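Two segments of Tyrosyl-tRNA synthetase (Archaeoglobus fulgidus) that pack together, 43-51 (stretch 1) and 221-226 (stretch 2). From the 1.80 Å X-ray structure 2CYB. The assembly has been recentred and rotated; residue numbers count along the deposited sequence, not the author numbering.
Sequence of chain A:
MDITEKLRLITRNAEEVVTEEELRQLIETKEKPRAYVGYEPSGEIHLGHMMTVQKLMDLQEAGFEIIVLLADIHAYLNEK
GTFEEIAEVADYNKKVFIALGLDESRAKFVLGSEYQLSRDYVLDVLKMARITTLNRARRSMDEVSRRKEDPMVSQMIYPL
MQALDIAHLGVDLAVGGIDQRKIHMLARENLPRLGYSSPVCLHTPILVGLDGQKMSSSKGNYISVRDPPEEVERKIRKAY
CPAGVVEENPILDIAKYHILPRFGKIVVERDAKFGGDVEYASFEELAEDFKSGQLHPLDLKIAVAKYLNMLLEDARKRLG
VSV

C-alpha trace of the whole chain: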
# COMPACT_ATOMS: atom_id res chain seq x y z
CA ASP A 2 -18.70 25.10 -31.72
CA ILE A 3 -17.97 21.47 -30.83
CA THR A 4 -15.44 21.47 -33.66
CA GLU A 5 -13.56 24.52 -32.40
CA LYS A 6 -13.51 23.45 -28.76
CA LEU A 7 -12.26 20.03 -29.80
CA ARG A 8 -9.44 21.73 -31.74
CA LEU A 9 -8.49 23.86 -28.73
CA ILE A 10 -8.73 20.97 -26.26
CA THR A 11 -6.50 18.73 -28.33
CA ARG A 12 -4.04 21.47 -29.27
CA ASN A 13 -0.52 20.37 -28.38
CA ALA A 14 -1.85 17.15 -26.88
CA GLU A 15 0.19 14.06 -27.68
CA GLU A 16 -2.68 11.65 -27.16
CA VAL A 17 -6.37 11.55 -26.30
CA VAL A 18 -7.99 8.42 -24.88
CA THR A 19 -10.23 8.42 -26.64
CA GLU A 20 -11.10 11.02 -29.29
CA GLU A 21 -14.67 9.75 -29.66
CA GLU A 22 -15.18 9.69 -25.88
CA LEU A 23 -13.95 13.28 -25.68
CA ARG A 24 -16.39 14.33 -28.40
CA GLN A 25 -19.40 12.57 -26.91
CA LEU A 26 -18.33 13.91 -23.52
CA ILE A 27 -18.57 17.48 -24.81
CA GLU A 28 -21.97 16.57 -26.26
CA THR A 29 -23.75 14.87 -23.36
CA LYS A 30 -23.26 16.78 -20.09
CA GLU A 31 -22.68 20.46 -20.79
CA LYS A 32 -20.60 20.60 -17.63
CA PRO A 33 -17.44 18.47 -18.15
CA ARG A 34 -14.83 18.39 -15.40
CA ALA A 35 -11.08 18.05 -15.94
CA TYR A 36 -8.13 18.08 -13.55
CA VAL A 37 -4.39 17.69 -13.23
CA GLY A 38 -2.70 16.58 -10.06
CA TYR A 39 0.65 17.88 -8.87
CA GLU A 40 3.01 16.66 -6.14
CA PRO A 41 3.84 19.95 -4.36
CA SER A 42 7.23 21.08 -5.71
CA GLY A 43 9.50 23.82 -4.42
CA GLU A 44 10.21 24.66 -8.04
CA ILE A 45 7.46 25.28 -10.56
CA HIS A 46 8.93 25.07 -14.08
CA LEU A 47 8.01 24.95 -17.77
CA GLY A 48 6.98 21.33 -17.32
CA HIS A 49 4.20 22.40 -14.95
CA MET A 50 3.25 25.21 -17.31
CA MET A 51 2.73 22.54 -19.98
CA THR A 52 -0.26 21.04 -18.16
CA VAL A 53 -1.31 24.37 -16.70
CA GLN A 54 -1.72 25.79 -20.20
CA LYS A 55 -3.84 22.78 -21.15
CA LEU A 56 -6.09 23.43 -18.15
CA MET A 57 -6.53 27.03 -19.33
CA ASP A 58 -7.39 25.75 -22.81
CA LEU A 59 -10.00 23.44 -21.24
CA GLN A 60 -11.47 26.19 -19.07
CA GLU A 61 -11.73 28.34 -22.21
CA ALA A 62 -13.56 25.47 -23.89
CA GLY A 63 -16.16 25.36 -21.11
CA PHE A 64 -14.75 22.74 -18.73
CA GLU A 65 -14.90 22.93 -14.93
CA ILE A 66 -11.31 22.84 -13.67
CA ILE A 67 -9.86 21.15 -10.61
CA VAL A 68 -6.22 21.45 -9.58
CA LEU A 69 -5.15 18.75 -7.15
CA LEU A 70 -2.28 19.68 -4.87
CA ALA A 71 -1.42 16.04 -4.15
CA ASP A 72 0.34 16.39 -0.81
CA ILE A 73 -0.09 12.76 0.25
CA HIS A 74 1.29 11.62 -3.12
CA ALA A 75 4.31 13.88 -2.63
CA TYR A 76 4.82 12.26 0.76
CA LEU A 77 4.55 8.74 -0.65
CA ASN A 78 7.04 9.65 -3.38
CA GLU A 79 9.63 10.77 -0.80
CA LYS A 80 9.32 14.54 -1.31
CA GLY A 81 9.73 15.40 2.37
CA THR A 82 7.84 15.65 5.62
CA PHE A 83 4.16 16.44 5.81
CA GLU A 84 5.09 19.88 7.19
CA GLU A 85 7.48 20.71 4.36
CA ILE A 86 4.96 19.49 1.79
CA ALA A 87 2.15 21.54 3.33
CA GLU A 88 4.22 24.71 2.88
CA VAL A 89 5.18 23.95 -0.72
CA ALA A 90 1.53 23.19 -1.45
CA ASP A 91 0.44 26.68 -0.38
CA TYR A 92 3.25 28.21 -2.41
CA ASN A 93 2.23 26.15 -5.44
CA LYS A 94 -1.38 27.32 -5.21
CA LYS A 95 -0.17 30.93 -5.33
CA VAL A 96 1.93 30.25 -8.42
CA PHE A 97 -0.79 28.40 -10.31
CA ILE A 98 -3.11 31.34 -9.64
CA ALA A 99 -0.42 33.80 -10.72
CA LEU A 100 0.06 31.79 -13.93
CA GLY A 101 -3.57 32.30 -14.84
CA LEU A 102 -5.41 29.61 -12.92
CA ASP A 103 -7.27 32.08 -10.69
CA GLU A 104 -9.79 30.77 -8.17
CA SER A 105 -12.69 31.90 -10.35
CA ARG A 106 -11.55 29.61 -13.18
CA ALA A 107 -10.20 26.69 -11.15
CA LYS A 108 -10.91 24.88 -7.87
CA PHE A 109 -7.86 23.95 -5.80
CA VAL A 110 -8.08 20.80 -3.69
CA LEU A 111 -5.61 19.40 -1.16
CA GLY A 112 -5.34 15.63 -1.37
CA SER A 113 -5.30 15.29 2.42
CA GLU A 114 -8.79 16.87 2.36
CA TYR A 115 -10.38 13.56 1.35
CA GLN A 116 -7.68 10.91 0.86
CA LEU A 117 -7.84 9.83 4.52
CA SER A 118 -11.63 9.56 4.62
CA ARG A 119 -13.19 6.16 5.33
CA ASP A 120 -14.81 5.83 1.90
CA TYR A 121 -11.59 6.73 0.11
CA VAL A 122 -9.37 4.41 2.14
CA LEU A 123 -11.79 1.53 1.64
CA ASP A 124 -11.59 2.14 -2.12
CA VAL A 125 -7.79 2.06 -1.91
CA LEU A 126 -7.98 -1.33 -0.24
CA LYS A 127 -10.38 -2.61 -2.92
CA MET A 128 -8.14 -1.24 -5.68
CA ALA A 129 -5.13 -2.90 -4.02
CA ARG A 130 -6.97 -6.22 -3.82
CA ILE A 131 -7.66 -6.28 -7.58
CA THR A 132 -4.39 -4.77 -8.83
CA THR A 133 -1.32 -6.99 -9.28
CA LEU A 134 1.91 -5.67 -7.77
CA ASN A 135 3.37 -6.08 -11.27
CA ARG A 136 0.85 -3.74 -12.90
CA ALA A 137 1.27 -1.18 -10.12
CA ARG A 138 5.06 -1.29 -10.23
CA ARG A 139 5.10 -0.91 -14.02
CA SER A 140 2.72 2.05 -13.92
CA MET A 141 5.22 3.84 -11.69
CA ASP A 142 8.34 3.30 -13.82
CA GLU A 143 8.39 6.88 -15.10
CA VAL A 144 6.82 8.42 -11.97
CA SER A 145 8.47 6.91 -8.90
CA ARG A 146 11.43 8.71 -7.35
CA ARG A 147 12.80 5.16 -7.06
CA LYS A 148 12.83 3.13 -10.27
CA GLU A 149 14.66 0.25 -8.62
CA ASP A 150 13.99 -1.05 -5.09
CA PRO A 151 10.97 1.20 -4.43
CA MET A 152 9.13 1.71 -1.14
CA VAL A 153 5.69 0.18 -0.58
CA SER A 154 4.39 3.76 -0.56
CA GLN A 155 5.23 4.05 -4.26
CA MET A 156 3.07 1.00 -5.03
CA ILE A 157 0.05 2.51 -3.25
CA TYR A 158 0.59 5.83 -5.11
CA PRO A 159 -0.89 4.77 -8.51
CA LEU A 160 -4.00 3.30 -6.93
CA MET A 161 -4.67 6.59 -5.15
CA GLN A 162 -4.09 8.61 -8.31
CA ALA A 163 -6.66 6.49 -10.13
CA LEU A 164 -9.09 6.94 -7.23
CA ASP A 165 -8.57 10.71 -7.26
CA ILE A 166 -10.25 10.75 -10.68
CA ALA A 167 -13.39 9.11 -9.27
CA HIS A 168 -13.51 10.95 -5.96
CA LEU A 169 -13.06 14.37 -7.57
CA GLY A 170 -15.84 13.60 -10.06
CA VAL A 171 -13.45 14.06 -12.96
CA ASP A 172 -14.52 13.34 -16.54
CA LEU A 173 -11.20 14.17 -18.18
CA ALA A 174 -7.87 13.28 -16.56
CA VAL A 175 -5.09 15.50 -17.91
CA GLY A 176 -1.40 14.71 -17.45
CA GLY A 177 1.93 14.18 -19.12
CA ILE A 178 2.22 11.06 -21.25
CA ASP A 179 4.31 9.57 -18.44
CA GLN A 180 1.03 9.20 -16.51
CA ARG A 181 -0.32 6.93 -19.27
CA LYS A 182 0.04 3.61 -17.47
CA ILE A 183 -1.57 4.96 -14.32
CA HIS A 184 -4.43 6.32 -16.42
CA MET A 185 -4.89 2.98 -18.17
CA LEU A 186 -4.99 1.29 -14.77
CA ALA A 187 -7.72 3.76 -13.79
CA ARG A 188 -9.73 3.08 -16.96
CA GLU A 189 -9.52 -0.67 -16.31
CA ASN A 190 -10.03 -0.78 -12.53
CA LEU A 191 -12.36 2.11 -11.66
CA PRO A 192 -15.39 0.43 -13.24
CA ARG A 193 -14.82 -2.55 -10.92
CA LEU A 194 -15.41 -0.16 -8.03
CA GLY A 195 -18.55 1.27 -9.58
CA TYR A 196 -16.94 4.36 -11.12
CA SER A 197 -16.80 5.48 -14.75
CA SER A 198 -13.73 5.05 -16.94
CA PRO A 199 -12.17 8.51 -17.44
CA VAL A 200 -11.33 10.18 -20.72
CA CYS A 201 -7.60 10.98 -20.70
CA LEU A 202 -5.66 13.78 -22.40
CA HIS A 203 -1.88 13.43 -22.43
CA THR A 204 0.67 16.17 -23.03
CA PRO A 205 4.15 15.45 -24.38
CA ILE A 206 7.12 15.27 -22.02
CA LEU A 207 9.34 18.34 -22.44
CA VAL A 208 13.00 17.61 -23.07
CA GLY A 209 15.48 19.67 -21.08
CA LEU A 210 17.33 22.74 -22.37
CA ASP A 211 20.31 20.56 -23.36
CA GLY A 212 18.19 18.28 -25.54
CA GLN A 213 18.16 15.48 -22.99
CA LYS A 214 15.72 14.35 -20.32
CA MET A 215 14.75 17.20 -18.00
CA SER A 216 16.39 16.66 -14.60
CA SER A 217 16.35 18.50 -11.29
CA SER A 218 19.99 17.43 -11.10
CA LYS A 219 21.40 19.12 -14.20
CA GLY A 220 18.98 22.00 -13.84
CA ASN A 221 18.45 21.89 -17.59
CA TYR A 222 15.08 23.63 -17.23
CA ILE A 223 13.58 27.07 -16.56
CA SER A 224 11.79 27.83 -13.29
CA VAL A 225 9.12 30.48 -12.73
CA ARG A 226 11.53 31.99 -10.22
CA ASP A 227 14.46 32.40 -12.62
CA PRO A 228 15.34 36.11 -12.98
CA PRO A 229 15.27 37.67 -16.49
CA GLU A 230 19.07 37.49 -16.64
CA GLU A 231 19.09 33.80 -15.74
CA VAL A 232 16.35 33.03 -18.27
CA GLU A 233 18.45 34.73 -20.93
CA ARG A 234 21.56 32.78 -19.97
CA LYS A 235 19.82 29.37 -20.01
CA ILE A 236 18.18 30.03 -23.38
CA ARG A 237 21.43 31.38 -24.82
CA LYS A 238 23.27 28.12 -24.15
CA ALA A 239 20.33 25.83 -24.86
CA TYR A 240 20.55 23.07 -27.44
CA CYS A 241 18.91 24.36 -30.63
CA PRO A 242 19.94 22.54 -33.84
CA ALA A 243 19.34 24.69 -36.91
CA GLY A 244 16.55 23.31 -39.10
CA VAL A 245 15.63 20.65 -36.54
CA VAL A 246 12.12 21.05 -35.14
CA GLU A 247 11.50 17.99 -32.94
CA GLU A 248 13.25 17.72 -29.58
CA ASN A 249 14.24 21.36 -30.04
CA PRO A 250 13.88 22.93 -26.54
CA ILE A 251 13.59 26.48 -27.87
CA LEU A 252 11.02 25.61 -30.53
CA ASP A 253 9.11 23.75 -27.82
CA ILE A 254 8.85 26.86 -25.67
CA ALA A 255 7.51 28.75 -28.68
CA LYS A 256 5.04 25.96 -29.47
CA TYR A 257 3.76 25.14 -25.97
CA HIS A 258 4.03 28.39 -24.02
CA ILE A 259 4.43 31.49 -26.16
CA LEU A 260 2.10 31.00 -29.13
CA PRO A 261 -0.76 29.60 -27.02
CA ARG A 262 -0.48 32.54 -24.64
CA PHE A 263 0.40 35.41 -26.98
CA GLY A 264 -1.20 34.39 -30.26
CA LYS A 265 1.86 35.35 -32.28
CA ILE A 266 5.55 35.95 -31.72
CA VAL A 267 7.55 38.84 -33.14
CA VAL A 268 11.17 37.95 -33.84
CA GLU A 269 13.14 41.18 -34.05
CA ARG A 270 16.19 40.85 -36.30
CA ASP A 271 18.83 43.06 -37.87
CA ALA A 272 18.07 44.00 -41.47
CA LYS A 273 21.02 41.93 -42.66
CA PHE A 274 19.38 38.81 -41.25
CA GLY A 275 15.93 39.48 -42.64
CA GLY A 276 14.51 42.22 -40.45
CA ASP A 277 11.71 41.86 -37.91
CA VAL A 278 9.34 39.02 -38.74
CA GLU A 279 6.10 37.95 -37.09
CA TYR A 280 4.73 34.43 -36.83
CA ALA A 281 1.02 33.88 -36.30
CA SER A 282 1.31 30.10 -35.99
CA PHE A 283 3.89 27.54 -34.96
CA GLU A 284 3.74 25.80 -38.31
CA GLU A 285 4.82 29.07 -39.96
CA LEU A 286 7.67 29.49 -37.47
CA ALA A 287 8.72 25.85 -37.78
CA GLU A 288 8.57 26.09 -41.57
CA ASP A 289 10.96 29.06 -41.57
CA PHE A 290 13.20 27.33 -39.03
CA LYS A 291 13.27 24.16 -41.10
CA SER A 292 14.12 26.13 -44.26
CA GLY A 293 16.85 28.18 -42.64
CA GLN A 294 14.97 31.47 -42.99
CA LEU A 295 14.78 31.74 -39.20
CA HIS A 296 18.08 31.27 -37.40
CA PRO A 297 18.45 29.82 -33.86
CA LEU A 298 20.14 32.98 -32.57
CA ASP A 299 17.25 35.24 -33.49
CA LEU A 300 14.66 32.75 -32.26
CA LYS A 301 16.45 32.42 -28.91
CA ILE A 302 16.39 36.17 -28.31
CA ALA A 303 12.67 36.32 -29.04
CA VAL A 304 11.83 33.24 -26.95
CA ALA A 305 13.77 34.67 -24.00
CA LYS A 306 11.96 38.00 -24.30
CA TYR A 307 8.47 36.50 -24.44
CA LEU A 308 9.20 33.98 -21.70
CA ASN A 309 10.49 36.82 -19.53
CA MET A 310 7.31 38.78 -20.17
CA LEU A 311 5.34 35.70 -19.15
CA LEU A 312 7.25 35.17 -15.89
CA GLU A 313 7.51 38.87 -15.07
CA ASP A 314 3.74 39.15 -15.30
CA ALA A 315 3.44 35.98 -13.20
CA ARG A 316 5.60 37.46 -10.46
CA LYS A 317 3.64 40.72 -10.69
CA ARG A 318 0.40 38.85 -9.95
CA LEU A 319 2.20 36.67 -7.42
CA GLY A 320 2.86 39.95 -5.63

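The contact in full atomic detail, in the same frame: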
# COMPACT_ATOMS: atom_id res chain seq x y z
N GLY A 43 8.91 22.54 -4.75
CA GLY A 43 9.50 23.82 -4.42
C GLY A 43 9.75 24.65 -5.67
O GLY A 43 9.76 25.88 -5.62
N GLU A 44 9.96 23.97 -6.79
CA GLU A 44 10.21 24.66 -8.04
C GLU A 44 9.17 24.37 -9.10
O GLU A 44 9.02 23.24 -9.54
CB GLU A 44 11.58 24.28 -8.61
CG GLU A 44 12.76 24.64 -7.74
CD GLU A 44 14.01 24.87 -8.56
OE1 GLU A 44 14.10 25.93 -9.22
OE2 GLU A 44 14.90 23.99 -8.56
N ILE A 45 8.45 25.41 -9.50
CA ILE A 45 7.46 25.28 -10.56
C ILE A 45 8.23 25.66 -11.83
O ILE A 45 8.86 26.71 -11.87
CB ILE A 45 6.28 26.26 -10.35
CG1 ILE A 45 5.58 25.97 -9.02
CG2 ILE A 45 5.30 26.15 -11.49
CD1 ILE A 45 5.04 24.56 -8.90
N HIS A 46 8.19 24.80 -12.84
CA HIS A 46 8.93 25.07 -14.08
C HIS A 46 8.08 24.94 -15.34
O HIS A 46 6.86 24.76 -15.27
CB HIS A 46 10.15 24.15 -14.17
CG HIS A 46 9.83 22.70 -14.02
ND1 HIS A 46 9.08 22.00 -14.95
CD2 HIS A 46 10.15 21.81 -13.05
CE1 HIS A 46 8.97 20.75 -14.56
NE2 HIS A 46 9.61 20.60 -13.41
N LEU A 47 8.72 25.04 -16.50
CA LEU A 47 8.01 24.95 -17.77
C LEU A 47 7.20 23.67 -17.89
O LEU A 47 6.16 23.65 -18.54
CB LEU A 47 8.98 25.07 -18.95
CG LEU A 47 9.59 26.47 -19.12
CD1 LEU A 47 10.52 26.48 -20.33
CD2 LEU A 47 8.48 27.48 -19.30
N GLY A 48 7.69 22.60 -17.27
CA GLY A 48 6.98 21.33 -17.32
C GLY A 48 5.59 21.47 -16.73
O GLY A 48 4.62 20.96 -17.29
N HIS A 49 5.49 22.17 -15.60
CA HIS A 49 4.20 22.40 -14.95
C HIS A 49 3.34 23.26 -15.85
O HIS A 49 2.14 23.02 -16.01
CB HIS A 49 4.39 23.14 -13.63
CG HIS A 49 5.12 22.35 -12.59
ND1 HIS A 49 4.50 21.47 -11.74
CD2 HIS A 49 6.44 22.30 -12.29
CE1 HIS A 49 5.40 20.91 -10.95
NE2 HIS A 49 6.59 21.39 -11.27
N MET A 50 3.96 24.29 -16.43
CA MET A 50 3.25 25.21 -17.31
C MET A 50 2.67 24.51 -18.53
O MET A 50 1.74 25.00 -19.16
CB MET A 50 4.19 26.35 -17.73
CG MET A 50 4.62 27.22 -16.55
SD MET A 50 5.78 28.54 -16.95
CE MET A 50 7.27 27.92 -16.21
N MET A 51 3.21 23.34 -18.85
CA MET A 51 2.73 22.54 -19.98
C MET A 51 1.29 22.11 -19.71
O MET A 51 0.39 22.32 -20.54
CB MET A 51 3.62 21.30 -20.14
CG MET A 51 3.15 20.31 -21.18
SD MET A 51 3.32 20.96 -22.85
CE MET A 51 4.94 21.54 -22.77
N ASN A 221 18.66 21.58 -16.18
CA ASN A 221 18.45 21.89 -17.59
C ASN A 221 16.99 22.25 -17.88
O ASN A 221 16.37 21.72 -18.80
CB ASN A 221 18.87 20.69 -18.45
CG ASN A 221 18.17 19.41 -18.04
OD1 ASN A 221 17.70 19.27 -16.91
ND2 ASN A 221 18.12 18.45 -18.96
N TYR A 222 16.46 23.17 -17.08
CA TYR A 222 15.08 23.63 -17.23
C TYR A 222 14.95 25.05 -16.68
O TYR A 222 15.82 25.53 -15.96
CB TYR A 222 14.14 22.68 -16.47
CG TYR A 222 14.37 22.65 -14.98
CD1 TYR A 222 13.92 23.69 -14.16
CD2 TYR A 222 15.05 21.59 -14.38
CE1 TYR A 222 14.15 23.67 -12.79
CE2 TYR A 222 15.29 21.57 -13.01
CZ TYR A 222 14.84 22.61 -12.22
OH TYR A 222 15.06 22.60 -10.86
N ILE A 223 13.84 25.71 -17.02
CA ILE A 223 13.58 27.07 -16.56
C ILE A 223 12.48 27.09 -15.50
O ILE A 223 11.40 26.53 -15.71
CB ILE A 223 13.15 27.97 -17.74
CG1 ILE A 223 14.32 28.12 -18.72
CG2 ILE A 223 12.67 29.32 -17.23
CD1 ILE A 223 13.98 28.88 -19.98
N SER A 224 12.75 27.74 -14.38
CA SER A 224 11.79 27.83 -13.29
C SER A 224 11.10 29.18 -13.30
O SER A 224 11.66 30.16 -13.79
CB SER A 224 12.50 27.63 -11.95
OG SER A 224 13.32 26.47 -11.97
N VAL A 225 9.89 29.23 -12.76
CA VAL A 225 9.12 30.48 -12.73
C VAL A 225 9.79 31.52 -11.85
O VAL A 225 9.38 32.68 -11.82
CB VAL A 225 7.69 30.27 -12.19
CG1 VAL A 225 6.94 29.28 -13.07
CG2 VAL A 225 7.75 29.78 -10.74
N ARG A 226 10.82 31.10 -11.12
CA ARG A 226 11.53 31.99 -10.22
C ARG A 226 12.84 32.50 -10.83
O ARG A 226 13.49 33.37 -10.26
CB ARG A 226 11.80 31.26 -8.91
CG ARG A 226 11.95 32.15 -7.69
CD ARG A 226 12.19 31.32 -6.44
NE ARG A 226 12.34 32.14 -5.24
CZ ARG A 226 11.38 32.89 -4.73
NH1 ARG A 226 10.18 32.94 -5.30
NH2 ARG A 226 11.61 33.61 -3.63

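Segments far apart in sequence often meet through a minimal piece of β-like pairing, in which two backbone hydrogen bonds fix the register and side chains on each flank complete the contact. Stretches 43-51 and 221-226 of this tyrosyl-tRNA synthetase illustrate the principle: a single bridge joins H46 to S224, and together the two segments bury 440 Å².

Stretch 2 enters with N221, which does not reach stretch 1; its side-chain amide is hydrogen-bonded elsewhere in the structure. Contact begins at Y222, whose CA-to-CB bond points toward the partner. Its phenol donates a short hydrogen bond, 2.7 Å from Y222 OH to E44 OE2, and the carboxylate oxygen lies near the plane of the ring, at its edge. Over one face of the same ring sits H46 CD2. The two aromatic rings are inclined at 47°, with centroids 5.2 Å apart, so their relation is oblique. The imidazole is meanwhile engaged in its own stretch: H46 occupies the N-cap of the helix that starts at L47, and H46 ND1 accepts from G48 N at 2.8 Å. This capping bond ties down the ring that meets Y222.

I223 contributes through both backbone and side chain. Its carbonyl accepts from the first residue of the helix, with L47 N 3.2 Å from I223 O and an N-H...O angle of 143°, a distinctly bent bond. H46 CB also approaches I223 O closely, at 3.1 Å. Alongside the polar link, L47 CD1 packs 4.0 Å from I223 CB, so the same pair of residues is joined by a hydrogen bond and by apolar contact.

S224 stands at the centre of the bridge, its CA 4.1 Å from H46 CA. S224 CA also lies 3.4 Å from I45 O, in a CA-H...O contact. The serine hydroxyl reaches the other carboxylate oxygen of E44, with S224 OG 2.9 Å from E44 OE1. E44 thus spans two residues of stretch 2, one oxygen facing Y222 and the other S224.

V225 closes the pairing. The bond from V225 N to I45 O is 2.9 Å long and nearly linear at 171°, much straighter than its counterpart at L47. The CA-to-CB bond of V225 points toward stretch 1. V225 CG2 lies 3.8 Å from I45 CB, and V225 CG1, itself 3.9 Å from I45 CG2, meets M50 CE at 3.4 Å, bringing in a residue one turn along the helix. R226 makes no contact, and the interface ends with the valine.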